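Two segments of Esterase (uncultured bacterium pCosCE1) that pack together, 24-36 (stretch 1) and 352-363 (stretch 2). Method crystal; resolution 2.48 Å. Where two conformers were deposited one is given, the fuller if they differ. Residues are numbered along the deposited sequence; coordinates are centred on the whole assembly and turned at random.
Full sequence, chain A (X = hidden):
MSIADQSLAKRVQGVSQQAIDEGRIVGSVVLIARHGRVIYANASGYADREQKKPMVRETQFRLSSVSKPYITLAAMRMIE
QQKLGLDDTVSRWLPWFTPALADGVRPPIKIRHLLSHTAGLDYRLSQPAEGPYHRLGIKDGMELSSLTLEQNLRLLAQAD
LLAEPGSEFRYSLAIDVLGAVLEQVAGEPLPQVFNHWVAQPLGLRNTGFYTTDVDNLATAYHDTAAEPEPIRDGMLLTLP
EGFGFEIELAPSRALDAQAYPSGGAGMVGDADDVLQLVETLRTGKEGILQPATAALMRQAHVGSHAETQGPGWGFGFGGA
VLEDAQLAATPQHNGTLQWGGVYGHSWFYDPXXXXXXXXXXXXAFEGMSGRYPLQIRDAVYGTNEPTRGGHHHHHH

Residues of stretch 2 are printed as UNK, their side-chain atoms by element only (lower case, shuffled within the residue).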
ATOM      1  N   ARG A  24     -15.492  -8.437  13.903  1.00 42.77           N
ATOM      2  CA  ARG A  24     -15.220  -7.535  12.751  1.00 40.44           C
ATOM      3  C   ARG A  24     -13.743  -7.698  12.373  1.00 38.16           C
ATOM      4  O   ARG A  24     -13.432  -7.676  11.185  1.00 39.27           O
ATOM      5  CB  ARG A  24     -15.565  -6.084  13.104  1.00 40.44           C
ATOM      6  CG  ARG A  24     -16.992  -5.656  12.782  1.00 41.26           C
ATOM      7  CD  ARG A  24     -17.414  -4.463  13.637  1.00 44.69           C
ATOM      8  NE  ARG A  24     -16.501  -3.328  13.518  1.00 47.47           N
ATOM      9  CZ  ARG A  24     -15.921  -2.647  14.513  1.00 53.03           C
ATOM     10  NH1 ARG A  24     -16.148  -2.921  15.788  1.00 54.16           N
ATOM     11  NH2 ARG A  24     -15.110  -1.648  14.213  1.00 61.29           N
ATOM     12  N   ILE A  25     -12.889  -7.889  13.374  1.00 38.15           N
ATOM     13  CA  ILE A  25     -11.415  -8.076  13.267  1.00 40.62           C
ATOM     14  C   ILE A  25     -11.059  -9.358  14.021  1.00 40.84           C
ATOM     15  O   ILE A  25     -11.640  -9.605  15.093  1.00 46.81           O
ATOM     16  CB  ILE A  25     -10.684  -6.848  13.855  1.00 41.74           C
ATOM     17  CG1 ILE A  25     -11.041  -5.581  13.082  1.00 46.88           C
ATOM     18  CG2 ILE A  25      -9.175  -7.045  13.920  1.00 41.18           C
ATOM     19  CD1 ILE A  25     -10.720  -5.660  11.594  1.00 49.00           C
ATOM     20  N   VAL A  26     -10.128 -10.129  13.482  1.00 39.69           N
ATOM     21  CA  VAL A  26      -9.629 -11.390  14.086  1.00 40.98           C
ATOM     22  C   VAL A  26      -8.418 -11.058  14.960  1.00 44.42           C
ATOM     23  O   VAL A  26      -8.346 -11.570  16.123  1.00 53.14           O
ATOM     24  CB  VAL A  26      -9.307 -12.393  12.968  1.00 41.40           C
ATOM     25  CG1 VAL A  26      -8.577 -13.629  13.487  1.00 43.31           C
ATOM     26  CG2 VAL A  26     -10.581 -12.763  12.219  1.00 41.37           C
ATOM     27  N   GLY A  27      -7.507 -10.254  14.408  1.00 39.61           N
ATOM     28  CA  GLY A  27      -6.272  -9.782  15.065  1.00 38.25           C
ATOM     29  C   GLY A  27      -5.726  -8.525  14.404  1.00 35.60           C
ATOM     30  O   GLY A  27      -5.998  -8.280  13.199  1.00 36.39           O
ATOM     31  N   SER A  28      -4.998  -7.710  15.161  1.00 33.93           N
ATOM     32  CA  SER A  28      -4.368  -6.460  14.656  1.00 32.90           C
ATOM     33  C   SER A  28      -3.100  -6.184  15.450  1.00 30.92           C
ATOM     34  O   SER A  28      -2.984  -6.676  16.591  1.00 34.40           O
ATOM     35  CB  SER A  28      -5.300  -5.269  14.687  1.00 32.18           C
ATOM     36  OG  SER A  28      -5.434  -4.767  16.006  1.00 33.03           O
ATOM     37  N   VAL A  29      -2.174  -5.481  14.811  1.00 29.55           N
ATOM     38  CA  VAL A  29      -1.050  -4.765  15.464  1.00 29.12           C
ATOM     39  C   VAL A  29      -1.197  -3.285  15.120  1.00 29.27           C
ATOM     40  O   VAL A  29      -1.228  -2.982  13.927  1.00 32.22           O
ATOM     41  CB  VAL A  29       0.289  -5.334  14.988  1.00 29.19           C
ATOM     42  CG1 VAL A  29       1.454  -4.584  15.615  1.00 31.60           C
ATOM     43  CG2 VAL A  29       0.370  -6.819  15.272  1.00 29.85           C
ATOM     44  N   VAL A  30      -1.336  -2.423  16.124  1.00 29.85           N
ATOM     45  CA  VAL A  30      -1.508  -0.948  15.976  1.00 30.91           C
ATOM     46  C   VAL A  30      -0.363  -0.226  16.703  1.00 29.13           C
ATOM     47  O   VAL A  30      -0.197  -0.454  17.907  1.00 28.44           O
ATOM     48  CB  VAL A  30      -2.870  -0.487  16.519  1.00 31.43           C
ATOM     49  CG1 VAL A  30      -2.960   1.026  16.548  1.00 30.74           C
ATOM     50  CG2 VAL A  30      -4.035  -1.080  15.742  1.00 31.86           C
ATOM     51  N   LEU A  31       0.374   0.622  15.989  1.00 29.17           N
ATOM     52  CA  LEU A  31       1.517   1.425  16.503  1.00 30.37           C
ATOM     53  C   LEU A  31       1.218   2.926  16.308  1.00 33.29           C
ATOM     54  O   LEU A  31       0.715   3.331  15.220  1.00 33.57           O
ATOM     55  CB  LEU A  31       2.787   1.030  15.749  1.00 31.06           C
ATOM     56  CG  LEU A  31       3.184  -0.449  15.775  1.00 33.68           C
ATOM     57  CD1 LEU A  31       4.541  -0.661  15.103  1.00 36.67           C
ATOM     58  CD2 LEU A  31       3.228  -1.015  17.182  1.00 33.68           C
ATOM     59  N   ILE A  32       1.487   3.748  17.321  1.00 31.63           N
ATOM     60  CA  ILE A  32       1.349   5.229  17.230  1.00 30.54           C
ATOM     61  C   ILE A  32       2.630   5.872  17.762  1.00 31.00           C
ATOM     62  O   ILE A  32       3.061   5.506  18.882  1.00 30.97           O
ATOM     63  CB  ILE A  32       0.106   5.734  17.980  1.00 30.01           C
ATOM     64  CG1 ILE A  32      -1.163   5.048  17.481  1.00 29.95           C
ATOM     65  CG2 ILE A  32       0.015   7.251  17.888  1.00 30.98           C
ATOM     66  CD1 ILE A  32      -2.217   4.914  18.544  1.00 31.83           C
ATOM     67  N   ALA A  33       3.201   6.782  16.969  1.00 30.50           N
ATOM     68  CA  ALA A  33       4.355   7.630  17.322  1.00 30.24           C
ATOM     69  C   ALA A  33       3.883   9.081  17.387  1.00 29.29           C
ATOM     70  O   ALA A  33       2.980   9.449  16.604  1.00 27.20           O
ATOM     71  CB  ALA A  33       5.449   7.453  16.298  1.00 31.60           C
ATOM     72  N   ARG A  34       4.429   9.857  18.322  1.00 30.49           N
ATOM     73  CA  ARG A  34       4.386  11.339  18.259  1.00 31.63           C
ATOM     74  C   ARG A  34       5.820  11.858  18.305  1.00 30.26           C
ATOM     75  O   ARG A  34       6.611  11.386  19.163  1.00 27.29           O
ATOM     76  CB  ARG A  34       3.524  11.940  19.367  1.00 33.59           C
ATOM     77  CG  ARG A  34       3.267  13.426  19.165  1.00 35.41           C
ATOM     78  CD  ARG A  34       2.602  14.045  20.365  1.00 34.96           C
ATOM     79  NE  ARG A  34       1.268  13.478  20.495  1.00 39.63           N
ATOM     80  CZ  ARG A  34       0.845  12.693  21.491  1.00 41.84           C
ATOM     81  NH1 ARG A  34       1.643  12.362  22.499  1.00 44.14           N
ATOM     82  NH2 ARG A  34      -0.397  12.241  21.475  1.00 38.59           N
ATOM     83  N   HIS A  35       6.160  12.755  17.377  1.00 30.03           N
ATOM     84  CA  HIS A  35       7.550  13.246  17.205  1.00 30.91           C
ATOM     85  C   HIS A  35       8.537  12.064  17.202  1.00 30.68           C
ATOM     86  O   HIS A  35       9.657  12.241  17.711  1.00 30.85           O
ATOM     87  CB  HIS A  35       7.877  14.261  18.307  1.00 31.57           C
ATOM     88  CG  HIS A  35       7.256  15.584  18.063  1.00 35.57           C
ATOM     89  ND1 HIS A  35       7.686  16.424  17.009  1.00 37.45           N
ATOM     90  CD2 HIS A  35       6.257  16.225  18.715  1.00 35.60           C
ATOM     91  CE1 HIS A  35       6.975  17.530  17.039  1.00 36.80           C
ATOM     92  NE2 HIS A  35       6.089  17.430  18.085  1.00 38.06           N
ATOM     93  N   GLY A  36       8.149  10.906  16.644  1.00 30.99           N
ATOM     94  CA  GLY A  36       9.067   9.782  16.361  1.00 28.65           C
ATOM     95  C   GLY A  36       9.142   8.782  17.486  1.00 28.15           C
ATOM     96  O   GLY A  36       9.846   7.819  17.334  1.00 30.29           O
ATOM     97  N   UNK A 352       1.138  18.168  10.752  1.00 31.62           N
ATOM     98  CA  UNK A 352       0.849  19.253  11.727  0.50 32.35           C
ATOM     99  C   UNK A 352       0.896  18.669  13.158  1.00 34.18           C
ATOM    100  O   UNK A 352       1.457  19.357  14.043  1.00 37.31           O
ATOM    101  c   UNK A 352      -0.442  19.995  11.333  0.50 32.21           C
ATOM    102  c   UNK A 352      -0.230  21.116  10.302  0.50 31.86           C
ATOM    103  n   UNK A 352      -1.174  21.779   8.180  0.50 28.87           N
ATOM    104  c   UNK A 352      -1.430  21.464   9.436  0.50 30.71           C
ATOM    105  o   UNK A 352      -2.578  21.475   9.873  0.50 30.13           O
ATOM    106  N   UNK A 353       0.363  17.466  13.384  1.00 31.89           N
ATOM    107  CA  UNK A 353       0.291  16.892  14.747  1.00 28.93           C
ATOM    108  C   UNK A 353       1.567  16.106  15.069  1.00 27.62           C
ATOM    109  O   UNK A 353       1.669  15.648  16.184  1.00 28.67           O
ATOM    110  c   UNK A 353      -0.958  16.061  14.899  1.00 29.01           C
ATOM    111  N   UNK A 354       2.482  15.977  14.113  1.00 29.17           N
ATOM    112  CA  UNK A 354       3.715  15.151  14.146  1.00 32.02           C
ATOM    113  C   UNK A 354       3.434  13.690  14.526  1.00 32.99           C
ATOM    114  O   UNK A 354       4.295  13.082  15.210  1.00 37.69           O
ATOM    115  c   UNK A 354       4.705  15.779  15.089  1.00 31.86           C
ATOM    116  N   UNK A 355       2.310  13.116  14.099  1.00 33.16           N
ATOM    117  CA  UNK A 355       1.943  11.723  14.503  1.00 38.45           C
ATOM    118  C   UNK A 355       1.940  10.790  13.284  1.00 35.21           C
ATOM    119  O   UNK A 355       1.614  11.235  12.180  1.00 37.28           O
ATOM    120  c   UNK A 355      -0.583  12.038  14.407  1.00 45.17           C
ATOM    121  c   UNK A 355       0.626  12.481  16.566  1.00 44.38           C
ATOM    122  c   UNK A 355       0.606  11.658  15.278  1.00 44.40           C
ATOM    123  c   UNK A 355      -1.762  11.169  14.682  1.00 50.96           C
ATOM    124  N   UNK A 356       2.336   9.536  13.493  1.00 32.89           N
ATOM    125  CA  UNK A 356       2.232   8.424  12.520  1.00 30.42           C
ATOM    126  C   UNK A 356       1.395   7.313  13.173  1.00 31.72           C
ATOM    127  O   UNK A 356       1.521   7.056  14.399  1.00 32.39           O
ATOM    128  o   UNK A 356       4.416   8.985  11.579  1.00 29.84           O
ATOM    129  c   UNK A 356       3.588   7.934  12.068  1.00 29.81           C
ATOM    130  N   UNK A 357       0.525   6.702  12.384  1.00 31.12           N
ATOM    131  CA  UNK A 357      -0.379   5.600  12.812  1.00 29.40           C
ATOM    132  C   UNK A 357      -0.201   4.452  11.827  1.00 27.91           C
ATOM    133  O   UNK A 357      -0.246   4.694  10.640  1.00 32.73           O
ATOM    134  c   UNK A 357      -2.829   4.959  13.104  1.00 27.63           C
ATOM    135  c   UNK A 357      -1.972   7.165  13.929  1.00 30.11           C
ATOM    136  c   UNK A 357      -1.834   6.086  12.871  1.00 28.47           C
ATOM    137  N   UNK A 358       0.029   3.254  12.329  1.00 28.52           N
ATOM    138  CA  UNK A 358       0.050   1.997  11.527  1.00 28.52           C
ATOM    139  C   UNK A 358      -0.979   1.042  12.141  1.00 27.21           C
ATOM    140  O   UNK A 358      -0.904   0.763  13.353  1.00 28.76           O
ATOM    141  c   UNK A 358       1.456   1.374  11.495  1.00 27.16           C
ATOM    142  c   UNK A 358       2.434   2.228  10.715  1.00 26.86           C
ATOM    143  c   UNK A 358       1.405  -0.036  10.931  1.00 27.56           C
ATOM    144  N   UNK A 359      -1.912   0.563  11.335  1.00 26.10           N
ATOM    145  CA  UNK A 359      -2.999  -0.331  11.776  1.00 25.73           C
ATOM    146  C   UNK A 359      -3.068  -1.526  10.826  1.00 26.28           C
ATOM    147  O   UNK A 359      -3.818  -1.459   9.833  1.00 24.81           O
ATOM    148  c   UNK A 359      -4.276   0.454  11.791  1.00 25.71           C
ATOM    149  N   UNK A 360      -2.253  -2.546  11.086  1.00 27.54           N
ATOM    150  CA  UNK A 360      -2.220  -3.800  10.283  1.00 28.10           C
ATOM    151  C   UNK A 360      -3.242  -4.766  10.865  1.00 28.01           C
ATOM    152  O   UNK A 360      -3.242  -4.926  12.085  1.00 29.84           O
ATOM    153  c   UNK A 360      -0.807  -4.394  10.329  1.00 27.55           C
ATOM    154  c   UNK A 360       0.298  -3.496   9.762  1.00 27.20           C
ATOM    155  c   UNK A 360       1.577  -4.293   9.545  1.00 27.73           C
ATOM    156  c   UNK A 360      -0.114  -2.818   8.462  1.00 25.63           C
ATOM    157  N   UNK A 361      -4.104  -5.345  10.040  1.00 30.70           N
ATOM    158  CA  UNK A 361      -5.031  -6.433  10.463  1.00 32.02           C
ATOM    159  C   UNK A 361      -4.918  -7.605   9.492  1.00 32.66           C
ATOM    160  O   UNK A 361      -4.308  -7.476   8.437  1.00 37.06           O
ATOM    161  c   UNK A 361      -6.503  -6.002  10.615  1.00 30.26           C
ATOM    162  c   UNK A 361      -6.676  -4.560  11.043  1.00 30.35           C
ATOM    163  o   UNK A 361      -7.228  -6.231   9.408  1.00 25.17           O
ATOM    164  N   UNK A 362      -5.503  -8.721   9.879  1.00 33.19           N
ATOM    165  CA  UNK A 362      -5.490  -9.964   9.089  1.00 32.94           C
ATOM    166  C   UNK A 362      -6.914 -10.165   8.594  1.00 30.23           C
ATOM    167  O   UNK A 362      -7.253 -11.292   8.286  1.00 33.54           O
ATOM    168  o   UNK A 362      -6.947 -10.805  11.270  1.00 34.74           O
ATOM    169  n   UNK A 362      -5.527 -12.414  11.910  1.00 39.64           N
ATOM    170  c   UNK A 362      -4.983 -11.125   9.938  1.00 35.15           C
ATOM    171  c   UNK A 362      -5.897 -11.430  11.108  1.00 35.99           C
ATOM    172  N   UNK A 363      -7.700  -9.097   8.525  1.00 28.58           N
ATOM    173  CA  UNK A 363      -9.139  -9.154   8.176  1.00 29.06           C
ATOM    174  C   UNK A 363      -9.453  -8.179   7.031  1.00 29.31           C
ATOM    175  O   UNK A 363      -9.537  -6.968   7.267  1.00 31.42           O
ATOM    176  o   UNK A 363      -9.557  -9.898  10.379  1.00 28.85           O
ATOM    177  c   UNK A 363     -11.454  -8.956   9.192  1.00 31.88           C
ATOM    178  c   UNK A 363      -9.960  -8.898   9.440  1.00 29.59           C
TER
HETATM  179  O   HOH W   1       5.567  10.589  14.975  1.00 35.35           O

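Position 352 carries three side-chain carbons in a row, the third bearing one oxygen and one nitrogen; this terminal amide after two methylenes is Gln352, which stays out of reach of stretch 1. At position 353 a single carbon, 6.6 Å or more from stretch 1, gives Ala353; it is the backbone that touches, Ala353 O lying 4.0 Å from Arg34 CG.

Position 354 again has one carbon, directed toward stretch 1, where CB lies over one face of the His35 ring, 3.5 Å from its centroid. This is Ala354. Its O accepts a hydrogen bond from His35 N (2.9 Å) and another from water 1 (2.8 Å from Ala354 O), which in turn accepts from Gly36 N.

Four carbons at position 355, forked at the first with one arm two carbons long, define Ile355; its CG2 lies 3.8 Å from Arg34 CG. Position 356 has one carbon followed by one oxygen, hence Ser356, whose hydroxyl is bonded elsewhere in the structure while its backbone pairs with Ala33.

At position 357 one carbon carries two others, the fork of Val357; CG2 packs 4.2 Å from Ile32 CG1. The same three-carbon fork at position 358 identifies Val358, on the other face of the sheet, with its CB 4.5 Å from Leu31 CB. The lone carbon of position 359 is Ala359, its CB 4.2 Å from Val30 CG2.

Position 360 has four carbons forked at the second, which makes it Leu360, beside Val29 on the face shared with Leu31 and Val358. At position 361 the first carbon carries one oxygen and one carbon: Thr361, whose CG2 approaches Ser28 CB at 4.0 Å.

Two carbons, the second bearing oxygen and nitrogen, mark position 362 as Asn362. Its OD1 accepts a weak hydrogen bond from Gly27 N (3.2 Å), and its N returns a weak one to Gly27 O (3.4 Å). Position 363, with oxygen and carbon on its first carbon, is Thr363; OG1 accepts from Val26 N at 3.2 Å and donates to Asn362 OD1 at 2.9 Å.

The contact is an antiparallel ladder, with strand directions 168° apart. Reciprocal backbone bonds join Val29 with Leu360, Leu31 with Val358 and Ala33 with Ser356; the shortest, Leu31 N to Val358 O, spans 2.9 Å. Between these pairs, CA-H...O contacts such as Val30 CA to Val358 O (3.2 Å) fill the non-hydrogen-bonded sites. Alternation sends neighbouring side chains to opposite faces, so apolar pairs line both. At one end of the ladder, side-chain oxygens of Asn362 and Thr363 accept from the backbone N of Gly27 and Val26, the first of these bonds weak, while the His35–Ala354 contact closes the other.

Stretch 2 352-363: QAAISVVALTNT
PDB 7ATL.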